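Long-range contact in sensor protein (Pseudomonas syringae pv. tomato, PDB 2R8R), which probably acts as an ATP-dependent sensor histidine kinase of a two-component system, represented here by its N-terminal KdpD domain: residues A79-A84 with A116-Y121. Sequence-based numbering, arbitrary orientation.
Sequences ALLKAA and AGIDVY
I118 reaches across to the last turn of helix 77-83 with the tip of its longer branch. Its CG1 stands anti to the carbonyl carbon (chi1 -58°) and the chain then runs on extended (chi2 162°), which carries CD1 against the backbone of the helix end. There the methyl lies 4.0 Å from the carbonyl oxygen L80 O and 4.1 Å from A84 CA; within 79-84 it is nearer to main-chain atoms than to any side chain. L80 O is already engaged by A84 N at 3.0 Å in an i+4 backbone hydrogen bond at the helix end, so the methyl packs beside a carbonyl oxygen that already accepts a helical N-H. A84 then leaves the helix with positive phi.

L81 supplies the second apolar touch. Its CG lies beside the backbone N, and although its CB does not point straight at the other segment, the CD2 branch bends closer and meets A116 CB at 3.8 Å, methyl to methyl. The same CD2 is a looser 4.4 Å from I118 CD1.

The contact belongs to the P-loop NTPase-type alpha/beta fold of the domain: strand 87-90, which follows helix 77-83, is the parallel neighbour of strand 119-125, which follows helix 106-115. G117 ends helix 106-115 in a Schellman motif with positive phi, and the chain turns there into the strand. I118, just before that strand, is buried and also packs on V88 and L113. L80 starts out toward 116-121 at CB, but its branched end lies farther off and the side chain packs on L113 and M75. At the more exposed margin, A84 O accepts a hydrogen bond from R36 NH1, while L81 also leans on E112 of helix 106-115.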
ATOM      1  N   ALA A  79      12.338  13.524  -8.142  1.00 19.38           N
ATOM      2  CA  ALA A  79      12.341  13.177  -9.556  1.00 18.75           C
ATOM      3  C   ALA A  79      10.925  13.075 -10.118  1.00 18.87           C
ATOM      4  O   ALA A  79      10.706  13.444 -11.277  1.00 18.92           O
ATOM      5  CB  ALA A  79      13.123  11.884  -9.802  1.00 17.95           C
ATOM      6  N   LEU A  80       9.969  12.576  -9.319  1.00 18.67           N
ATOM      7  CA  LEU A  80       8.592  12.427  -9.783  1.00 18.17           C
ATOM      8  C   LEU A  80       7.956  13.797 -10.011  1.00 19.16           C
ATOM      9  O   LEU A  80       7.192  13.983 -10.952  1.00 19.48           O
ATOM     10  CB  LEU A  80       7.739  11.579  -8.799  1.00 17.99           C
ATOM     11  CG  LEU A  80       8.097  10.082  -8.675  1.00 16.95           C
ATOM     12  CD1 LEU A  80       7.496   9.468  -7.416  1.00 16.09           C
ATOM     13  CD2 LEU A  80       7.779   9.284  -9.931  1.00 14.12           C
ATOM     14  N   LEU A  81       8.264  14.756  -9.153  1.00 20.42           N
ATOM     15  CA  LEU A  81       7.687  16.091  -9.263  1.00 21.30           C
ATOM     16  C   LEU A  81       8.262  16.778 -10.481  1.00 22.28           C
ATOM     17  O   LEU A  81       7.556  17.512 -11.171  1.00 22.44           O
ATOM     18  CB  LEU A  81       7.935  16.931  -8.011  1.00 20.35           C
ATOM     19  CG  LEU A  81       7.119  16.544  -6.781  1.00 21.43           C
ATOM     20  CD1 LEU A  81       7.755  17.115  -5.504  1.00 20.49           C
ATOM     21  CD2 LEU A  81       5.644  16.985  -6.899  1.00 18.27           C
ATOM     22  N   LYS A  82       9.538  16.508 -10.759  1.00 23.77           N
ATOM     23  CA  LYS A  82      10.192  17.089 -11.918  1.00 25.05           C
ATOM     24  C   LYS A  82       9.663  16.523 -13.239  1.00 23.85           C
ATOM     25  O   LYS A  82       9.364  17.281 -14.170  1.00 24.87           O
ATOM     26  CB  LYS A  82      11.705  16.937 -11.822  1.00 25.42           C
ATOM     27  CG  LYS A  82      12.372  18.012 -10.941  1.00 28.20           C
ATOM     28  CD  LYS A  82      13.938  18.037 -11.107  1.00 28.56           C
ATOM     29  CE  LYS A  82      14.687  18.730  -9.902  1.00 29.73           C
ATOM     30  NZ  LYS A  82      14.950  17.797  -8.732  1.00 31.01           N
ATOM     31  N   ALA A  83       9.545  15.202 -13.320  1.00 22.65           N
ATOM     32  CA  ALA A  83       9.050  14.537 -14.529  1.00 21.16           C
ATOM     33  C   ALA A  83       7.552  14.796 -14.764  1.00 20.73           C
ATOM     34  O   ALA A  83       7.064  14.711 -15.891  1.00 20.23           O
ATOM     35  CB  ALA A  83       9.322  13.066 -14.433  1.00 20.65           C
ATOM     36  N   ALA A  84       6.837  15.079 -13.675  1.00 20.60           N
ATOM     37  CA  ALA A  84       5.385  15.297 -13.663  1.00 20.65           C
ATOM     38  C   ALA A  84       4.567  14.294 -14.485  1.00 20.24           C
ATOM     39  O   ALA A  84       3.898  14.679 -15.430  1.00 19.88           O
ATOM     40  CB  ALA A  84       5.055  16.739 -14.104  1.00 20.39           C
ATOM     41  N   ALA A 116       0.475  18.905  -6.928  1.00 14.01           N
ATOM     42  CA  ALA A 116       1.115  19.184  -8.223  1.00 13.62           C
ATOM     43  C   ALA A 116       0.271  18.723  -9.405  1.00 13.51           C
ATOM     44  O   ALA A 116       0.687  18.872 -10.542  1.00 14.82           O
ATOM     45  CB  ALA A 116       2.524  18.547  -8.299  1.00 12.14           C
ATOM     46  N   GLY A 117      -0.916  18.186  -9.144  1.00 13.66           N
ATOM     47  CA  GLY A 117      -1.838  17.766 -10.180  1.00 13.38           C
ATOM     48  C   GLY A 117      -1.599  16.350 -10.682  1.00 13.00           C
ATOM     49  O   GLY A 117      -2.143  15.949 -11.694  1.00 13.19           O
ATOM     50  N   ILE A 118      -0.750  15.602  -9.991  1.00 13.28           N
ATOM     51  CA  ILE A 118      -0.437  14.228 -10.358  1.00 13.47           C
ATOM     52  C   ILE A 118      -1.461  13.307  -9.669  1.00 13.70           C
ATOM     53  O   ILE A 118      -1.691  13.391  -8.457  1.00 13.74           O
ATOM     54  CB  ILE A 118       1.047  13.874  -9.974  1.00 14.12           C
ATOM     55  CG1 ILE A 118       2.016  14.857 -10.682  1.00 15.20           C
ATOM     56  CG2 ILE A 118       1.412  12.363 -10.286  1.00 12.48           C
ATOM     57  CD1 ILE A 118       3.426  14.898 -10.064  1.00 11.97           C
ATOM     58  N   ASP A 119      -2.087  12.439 -10.454  1.00 13.41           N
ATOM     59  CA  ASP A 119      -2.951  11.394  -9.902  1.00 13.85           C
ATOM     60  C   ASP A 119      -2.107  10.342  -9.200  1.00 12.88           C
ATOM     61  O   ASP A 119      -0.972  10.064  -9.605  1.00 13.49           O
ATOM     62  CB  ASP A 119      -3.786  10.725 -11.017  1.00 13.71           C
ATOM     63  CG  ASP A 119      -4.766  11.688 -11.686  1.00 14.66           C
ATOM     64  OD1 ASP A 119      -5.356  12.561 -11.006  1.00 13.22           O
ATOM     65  OD2 ASP A 119      -4.956  11.552 -12.906  1.00 15.60           O
ATOM     66  N   VAL A 120      -2.670   9.763  -8.144  1.00 12.58           N
ATOM     67  CA  VAL A 120      -2.016   8.720  -7.397  1.00 11.55           C
ATOM     68  C   VAL A 120      -2.912   7.510  -7.144  1.00 11.95           C
ATOM     69  O   VAL A 120      -4.070   7.647  -6.734  1.00 11.12           O
ATOM     70  CB  VAL A 120      -1.427   9.231  -6.046  1.00 11.93           C
ATOM     71  CG1 VAL A 120      -0.803   8.050  -5.304  1.00  8.47           C
ATOM     72  CG2 VAL A 120      -0.366  10.364  -6.262  1.00  9.21           C
ATOM     73  N   TYR A 121      -2.363   6.320  -7.403  1.00 11.86           N
ATOM     74  CA  TYR A 121      -2.965   5.039  -6.946  1.00 11.67           C
ATOM     75  C   TYR A 121      -2.112   4.553  -5.782  1.00 11.17           C
ATOM     76  O   TYR A 121      -0.890   4.667  -5.814  1.00 10.56           O
ATOM     77  CB  TYR A 121      -2.936   3.957  -8.043  1.00 11.52           C
ATOM     78  CG  TYR A 121      -3.920   4.096  -9.208  1.00 12.10           C
ATOM     79  CD1 TYR A 121      -4.734   5.200  -9.358  1.00 10.55           C
ATOM     80  CD2 TYR A 121      -3.995   3.088 -10.192  1.00 12.79           C
ATOM     81  CE1 TYR A 121      -5.611   5.319 -10.448  1.00 10.39           C
ATOM     82  CE2 TYR A 121      -4.875   3.193 -11.266  1.00 12.95           C
ATOM     83  CZ  TYR A 121      -5.688   4.312 -11.380  1.00 11.70           C
ATOM     84  OH  TYR A 121      -6.567   4.391 -12.441  1.00 12.72           O
TER